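Local coordinates for protein ABC transporter (Thermotoga maritima, PDB 1JI0) that binds ATP and probably hydrolyses it to drive the transport of branched-chain amino acids across the membrane, at residues A[154-168]-A[185-198]. Numbering follows the deposited sequence.
Sequences LMSRPKLLMMDEPSL and INQEGTTILLVEQN. With ATP (adenosine-5'-triphosphate), chain B.
Leu161 and Ile192, Met163 and Leu194 pair in register as strands 160-164 and 192-196 run parallel, their axes 4.7 Å apart at closest approach and 8° from parallel. Five backbone hydrogen bonds join them, from Leu161 N to Thr191 O (2.9 Å) at one end to Glu165 N on Val195 O (2.8 Å) at the other. Beneath the face bearing Leu161 and Met163, Leu154 CD1 meets Ile185 CD1 tip to tip (3.9 Å). The strands and helix 172-187 form a right-handed beta-alpha-beta crossover of the P-loop NTPase core; Asp164, placed as the Walker B aspartate, and Glu165 after it lie in the ATP pocket, and Asp164 OD2 is hydrogen-bonded to Thr46 OG1. Glu196 bends at chi2 (-69°), bringing OE2 over Pro166 to Ser167: the backbone N meets it nearly along the C-O axis (2.9 Å), OG from above the carboxylate plane (2.7 Å). OE1 accepts Gln197 N and Asn198 N from opposite faces, so the carboxylate is gripped at both oxygens. With an alanine in place of Glu196, Ser167 N and OG and the amides of Gln197 and Asn198 would probably lose their shared acceptor, leaving the 165-168 turn likely to shift. One water donates to Glu165 OE1 (2.7 Å) and Glu196 OE1 (2.6 Å), bridging the two carboxylates.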
loop_
_atom_site.group_PDB
_atom_site.type_symbol
_atom_site.label_atom_id
_atom_site.label_comp_id
_atom_site.label_asym_id
_atom_site.label_seq_id
_atom_site.Cartn_x
_atom_site.Cartn_y
_atom_site.Cartn_z
ATOM N N LEU A 154 1.954 3.933 -9.807
ATOM C CA LEU A 154 2.264 2.916 -10.807
ATOM C C LEU A 154 3.229 3.418 -11.874
ATOM O O LEU A 154 4.114 2.684 -12.305
ATOM C CB LEU A 154 0.980 2.415 -11.476
ATOM C CG LEU A 154 0.098 1.465 -10.662
ATOM C CD1 LEU A 154 -1.110 1.047 -11.496
ATOM C CD2 LEU A 154 0.903 0.249 -10.264
HETATM N N MSE A 155 3.063 4.668 -12.300
HETATM C CA MSE A 155 3.937 5.231 -13.326
HETATM C C MSE A 155 5.414 5.248 -12.932
HETATM O O MSE A 155 6.278 5.469 -13.773
HETATM C CB MSE A 155 3.480 6.647 -13.692
HETATM C CG MSE A 155 2.177 6.697 -14.478
HETATM SE SE MSE A 155 2.220 5.611 -16.092
HETATM C CE MSE A 155 3.952 6.115 -16.774
ATOM N N SER A 156 5.708 5.019 -11.654
ATOM C CA SER A 156 7.093 5.004 -11.204
ATOM C C SER A 156 7.619 3.575 -11.222
ATOM O O SER A 156 8.772 3.331 -10.882
ATOM C CB SER A 156 7.211 5.576 -9.788
ATOM O OG SER A 156 6.810 4.629 -8.813
ATOM N N ARG A 157 6.764 2.636 -11.617
ATOM C CA ARG A 157 7.139 1.223 -11.681
ATOM C C ARG A 157 7.784 0.788 -10.356
ATOM O O ARG A 157 8.948 0.365 -10.307
ATOM C CB ARG A 157 8.090 1.008 -12.863
ATOM C CG ARG A 157 8.438 -0.441 -13.147
ATOM C CD ARG A 157 8.989 -0.618 -14.560
ATOM N NE ARG A 157 7.944 -0.505 -15.576
ATOM C CZ ARG A 157 8.157 -0.612 -16.885
ATOM N NH1 ARG A 157 9.383 -0.832 -17.344
ATOM N NH2 ARG A 157 7.145 -0.512 -17.738
ATOM N N PRO A 158 7.009 0.856 -9.264
ATOM C CA PRO A 158 7.424 0.504 -7.899
ATOM C C PRO A 158 7.961 -0.911 -7.742
ATOM O O PRO A 158 7.482 -1.841 -8.388
ATOM C CB PRO A 158 6.143 0.699 -7.078
ATOM C CG PRO A 158 5.250 1.541 -7.961
ATOM C CD PRO A 158 5.550 1.034 -9.327
ATOM N N LYS A 159 8.964 -1.071 -6.886
ATOM C CA LYS A 159 9.507 -2.394 -6.619
ATOM C C LYS A 159 8.657 -2.946 -5.481
ATOM O O LYS A 159 8.587 -4.156 -5.256
ATOM C CB LYS A 159 10.978 -2.305 -6.204
ATOM C CG LYS A 159 11.913 -1.982 -7.361
ATOM C CD LYS A 159 13.366 -2.022 -6.936
ATOM C CE LYS A 159 14.288 -1.735 -8.115
ATOM N NZ LYS A 159 15.723 -1.892 -7.726
ATOM N N LEU A 160 8.007 -2.031 -4.768
ATOM C CA LEU A 160 7.123 -2.371 -3.661
ATOM C C LEU A 160 6.051 -1.290 -3.593
ATOM O O LEU A 160 6.361 -0.112 -3.379
ATOM C CB LEU A 160 7.897 -2.402 -2.344
ATOM C CG LEU A 160 7.323 -3.140 -1.124
ATOM C CD1 LEU A 160 7.372 -2.216 0.064
ATOM C CD2 LEU A 160 5.899 -3.628 -1.365
ATOM N N LEU A 161 4.796 -1.677 -3.791
ATOM C CA LEU A 161 3.701 -0.708 -3.731
ATOM C C LEU A 161 2.990 -0.837 -2.387
ATOM O O LEU A 161 2.420 -1.892 -2.077
ATOM C CB LEU A 161 2.711 -0.944 -4.876
ATOM C CG LEU A 161 1.423 -0.104 -4.918
ATOM C CD1 LEU A 161 1.762 1.375 -5.051
ATOM C CD2 LEU A 161 0.554 -0.547 -6.099
HETATM N N MSE A 162 3.044 0.223 -1.583
HETATM C CA MSE A 162 2.394 0.232 -0.276
HETATM C C MSE A 162 1.166 1.130 -0.376
HETATM O O MSE A 162 1.215 2.187 -1.008
HETATM C CB MSE A 162 3.347 0.757 0.801
HETATM C CG MSE A 162 4.663 -0.022 0.886
HETATM SE SE MSE A 162 5.678 0.301 2.486
HETATM C CE MSE A 162 4.944 -1.071 3.592
HETATM N N MSE A 163 0.066 0.703 0.239
HETATM C CA MSE A 163 -1.178 1.461 0.187
HETATM C C MSE A 163 -1.830 1.493 1.564
HETATM O O MSE A 163 -2.013 0.451 2.199
HETATM C CB MSE A 163 -2.128 0.825 -0.830
HETATM C CG MSE A 163 -1.527 0.617 -2.213
HETATM SE SE MSE A 163 -2.787 -0.223 -3.459
HETATM C CE MSE A 163 -1.758 -1.757 -3.957
ATOM N N ASP A 164 -2.174 2.690 2.025
ATOM C CA ASP A 164 -2.789 2.853 3.336
ATOM C C ASP A 164 -4.275 3.133 3.169
ATOM O O ASP A 164 -4.672 4.208 2.704
ATOM C CB ASP A 164 -2.116 4.001 4.109
ATOM C CG ASP A 164 -2.471 4.003 5.589
ATOM O OD1 ASP A 164 -3.292 3.170 6.026
ATOM O OD2 ASP A 164 -1.927 4.841 6.332
ATOM N N GLU A 165 -5.082 2.143 3.546
ATOM C CA GLU A 165 -6.535 2.204 3.469
ATOM C C GLU A 165 -7.047 2.775 2.157
ATOM O O GLU A 165 -7.726 3.796 2.139
ATOM C CB GLU A 165 -7.081 3.011 4.641
ATOM C CG GLU A 165 -6.479 2.577 5.956
ATOM C CD GLU A 165 -7.493 2.510 7.055
ATOM O OE1 GLU A 165 -8.596 1.985 6.799
ATOM O OE2 GLU A 165 -7.192 2.972 8.176
ATOM N N PRO A 166 -6.745 2.101 1.041
ATOM C CA PRO A 166 -7.150 2.495 -0.314
ATOM C C PRO A 166 -8.669 2.606 -0.497
ATOM O O PRO A 166 -9.138 3.337 -1.372
ATOM C CB PRO A 166 -6.581 1.380 -1.193
ATOM C CG PRO A 166 -5.485 0.785 -0.362
ATOM C CD PRO A 166 -6.035 0.811 1.022
ATOM N N SER A 167 -9.435 1.886 0.321
ATOM C CA SER A 167 -10.889 1.908 0.184
ATOM C C SER A 167 -11.626 2.724 1.234
ATOM O O SER A 167 -12.861 2.743 1.246
ATOM C CB SER A 167 -11.433 0.479 0.216
ATOM O OG SER A 167 -11.328 -0.043 1.525
ATOM N N LEU A 168 -10.890 3.399 2.106
ATOM C CA LEU A 168 -11.504 4.196 3.166
ATOM C C LEU A 168 -12.527 5.201 2.652
ATOM O O LEU A 168 -12.235 5.979 1.746
ATOM C CB LEU A 168 -10.429 4.946 3.963
ATOM C CG LEU A 168 -10.912 5.758 5.172
ATOM C CD1 LEU A 168 -11.666 4.856 6.142
ATOM C CD2 LEU A 168 -9.718 6.400 5.868
ATOM N N ILE A 185 -3.242 -5.266 -10.620
ATOM C CA ILE A 185 -1.887 -4.732 -10.511
ATOM C C ILE A 185 -0.944 -5.860 -10.115
ATOM O O ILE A 185 0.120 -6.030 -10.709
ATOM C CB ILE A 185 -1.821 -3.607 -9.452
ATOM C CG1 ILE A 185 -2.604 -2.395 -9.951
ATOM C CG2 ILE A 185 -0.361 -3.232 -9.157
ATOM C CD1 ILE A 185 -2.783 -1.320 -8.920
ATOM N N ASN A 186 -1.344 -6.641 -9.115
ATOM C CA ASN A 186 -0.528 -7.752 -8.646
ATOM C C ASN A 186 -0.358 -8.832 -9.703
ATOM O O ASN A 186 0.682 -9.478 -9.767
ATOM C CB ASN A 186 -1.138 -8.389 -7.400
ATOM C CG ASN A 186 -0.310 -9.561 -6.889
ATOM O OD1 ASN A 186 0.823 -9.385 -6.439
ATOM N ND2 ASN A 186 -0.863 -10.759 -6.974
ATOM N N GLN A 187 -1.388 -9.043 -10.514
ATOM C CA GLN A 187 -1.322 -10.053 -11.571
ATOM C C GLN A 187 -0.262 -9.700 -12.610
ATOM O O GLN A 187 0.179 -10.558 -13.376
ATOM C CB GLN A 187 -2.701 -10.218 -12.225
ATOM C CG GLN A 187 -3.700 -10.936 -11.313
ATOM C CD GLN A 187 -5.131 -10.917 -11.837
ATOM O OE1 GLN A 187 -6.009 -11.592 -11.290
ATOM N NE2 GLN A 187 -5.376 -10.138 -12.892
ATOM N N GLU A 188 0.155 -8.438 -12.633
ATOM C CA GLU A 188 1.195 -8.010 -13.557
ATOM C C GLU A 188 2.570 -8.196 -12.926
ATOM O O GLU A 188 3.589 -7.956 -13.569
ATOM C CB GLU A 188 0.992 -6.551 -13.968
ATOM C CG GLU A 188 -0.269 -6.360 -14.779
ATOM C CD GLU A 188 -0.320 -7.286 -15.980
ATOM O OE1 GLU A 188 -1.438 -7.627 -16.423
ATOM O OE2 GLU A 188 0.758 -7.670 -16.486
ATOM N N GLY A 189 2.591 -8.623 -11.664
ATOM C CA GLY A 189 3.854 -8.878 -10.990
ATOM C C GLY A 189 4.230 -7.977 -9.827
ATOM O O GLY A 189 5.144 -8.287 -9.065
ATOM N N THR A 190 3.523 -6.872 -9.672
ATOM C CA THR A 190 3.817 -5.924 -8.609
ATOM C C THR A 190 3.583 -6.456 -7.191
ATOM O O THR A 190 2.519 -6.980 -6.878
ATOM C CB THR A 190 2.996 -4.646 -8.822
ATOM O OG1 THR A 190 3.236 -4.156 -10.148
ATOM C CG2 THR A 190 3.388 -3.581 -7.830
ATOM N N THR A 191 4.592 -6.314 -6.340
ATOM C CA THR A 191 4.511 -6.748 -4.951
ATOM C C THR A 191 3.803 -5.642 -4.189
ATOM O O THR A 191 4.151 -4.467 -4.327
ATOM C CB THR A 191 5.917 -6.958 -4.362
ATOM O OG1 THR A 191 6.629 -7.894 -5.177
ATOM C CG2 THR A 191 5.828 -7.491 -2.940
ATOM N N ILE A 192 2.811 -6.014 -3.391
ATOM C CA ILE A 192 2.019 -5.045 -2.643
ATOM C C ILE A 192 1.911 -5.293 -1.144
ATOM O O ILE A 192 1.776 -6.439 -0.707
ATOM C CB ILE A 192 0.567 -5.002 -3.204
ATOM C CG1 ILE A 192 0.586 -4.549 -4.660
ATOM C CG2 ILE A 192 -0.316 -4.085 -2.348
ATOM C CD1 ILE A 192 -0.760 -4.666 -5.363
ATOM N N LEU A 193 1.977 -4.212 -0.364
ATOM C CA LEU A 193 1.790 -4.272 1.085
ATOM C C LEU A 193 0.568 -3.381 1.293
ATOM O O LEU A 193 0.627 -2.163 1.120
ATOM C CB LEU A 193 2.999 -3.733 1.870
ATOM C CG LEU A 193 2.828 -3.845 3.401
ATOM C CD1 LEU A 193 2.288 -5.204 3.764
ATOM C CD2 LEU A 193 4.144 -3.660 4.118
ATOM N N LEU A 194 -0.546 -4.014 1.640
ATOM C CA LEU A 194 -1.818 -3.340 1.812
ATOM C C LEU A 194 -2.270 -3.248 3.262
ATOM O O LEU A 194 -2.422 -4.267 3.938
ATOM C CB LEU A 194 -2.874 -4.094 0.990
ATOM C CG LEU A 194 -4.351 -3.710 1.047
ATOM C CD1 LEU A 194 -4.558 -2.361 0.343
ATOM C CD2 LEU A 194 -5.183 -4.793 0.370
ATOM N N VAL A 195 -2.471 -2.021 3.740
ATOM C CA VAL A 195 -2.950 -1.790 5.093
ATOM C C VAL A 195 -4.431 -1.426 4.953
ATOM O O VAL A 195 -4.785 -0.538 4.180
ATOM C CB VAL A 195 -2.198 -0.632 5.771
ATOM C CG1 VAL A 195 -2.938 -0.209 7.022
ATOM C CG2 VAL A 195 -0.780 -1.064 6.125
ATOM N N GLU A 196 -5.295 -2.112 5.693
ATOM C CA GLU A 196 -6.726 -1.858 5.591
ATOM C C GLU A 196 -7.504 -2.050 6.874
ATOM O O GLU A 196 -7.117 -2.812 7.758
ATOM C CB GLU A 196 -7.347 -2.751 4.507
ATOM C CG GLU A 196 -7.493 -2.098 3.142
ATOM C CD GLU A 196 -8.539 -0.996 3.132
ATOM O OE1 GLU A 196 -9.221 -0.814 4.161
ATOM O OE2 GLU A 196 -8.688 -0.316 2.099
ATOM N N GLN A 197 -8.607 -1.329 6.962
ATOM C CA GLN A 197 -9.503 -1.426 8.096
ATOM C C GLN A 197 -10.585 -2.390 7.613
ATOM O O GLN A 197 -11.184 -3.119 8.401
ATOM C CB GLN A 197 -10.094 -0.052 8.420
ATOM C CG GLN A 197 -11.175 -0.066 9.479
ATOM C CD GLN A 197 -11.308 1.274 10.178
ATOM O OE1 GLN A 197 -11.272 2.329 9.538
ATOM N NE2 GLN A 197 -11.468 1.239 11.500
ATOM N N ASN A 198 -10.815 -2.389 6.300
ATOM C CA ASN A 198 -11.794 -3.273 5.679
ATOM C C ASN A 198 -11.097 -4.621 5.534
ATOM O O ASN A 198 -10.575 -4.952 4.474
ATOM C CB ASN A 198 -12.202 -2.727 4.306
ATOM C CG ASN A 198 -13.390 -3.471 3.704
ATOM O OD1 ASN A 198 -14.125 -2.921 2.879
ATOM N ND2 ASN A 198 -13.579 -4.722 4.105
HETATM P PG ATP B . -4.726 4.943 10.125
HETATM O O1G ATP B . -6.115 5.406 9.947
HETATM O O2G ATP B . -4.298 3.885 9.184
HETATM O O3G ATP B . -3.754 6.071 10.356
HETATM P PB ATP B . -3.665 3.172 12.221
HETATM O O1B ATP B . -4.359 2.101 13.004
HETATM O O2B ATP B . -2.702 2.776 11.210
HETATM O O3B ATP B . -4.792 4.115 11.513
HETATM P PA ATP B . -1.666 4.835 13.587
HETATM O O1A ATP B . -1.342 5.811 12.536
HETATM O O2A ATP B . -0.621 3.849 13.967
HETATM O O3A ATP B . -3.074 4.147 13.266
HETATM O "O5'" ATP B . -2.106 5.637 14.854
HETATM C "C5'" ATP B . -2.527 4.965 16.045
HETATM C "C4'" ATP B . -1.509 5.051 17.123
HETATM O "O4'" ATP B . -1.409 6.453 17.509
HETATM C "C3'" ATP B . -1.935 4.329 18.377
HETATM O "O3'" ATP B . -0.853 3.504 18.849
HETATM C "C2'" ATP B . -2.297 5.436 19.325
HETATM O "O2'" ATP B . -2.101 5.117 20.698
HETATM C "C1'" ATP B . -1.279 6.520 18.930
HETATM N N9 ATP B . -1.571 7.930 19.393
HETATM C C8 ATP B . -1.359 9.108 18.706
HETATM N N7 ATP B . -1.691 10.196 19.345
HETATM C C5 ATP B . -2.160 9.709 20.556
HETATM C C6 ATP B . -2.676 10.359 21.720
HETATM N N6 ATP B . -2.773 11.677 21.773
HETATM N N1 ATP B . -3.067 9.602 22.782
HETATM C C2 ATP B . -2.961 8.268 22.712
HETATM N N3 ATP B . -2.494 7.529 21.682
HETATM C C4 ATP B . -2.100 8.329 20.611
HETATM O O HOH W 1 6.520 -4.505 -7.637
HETATM O O HOH W 2 -10.315 1.506 4.820
#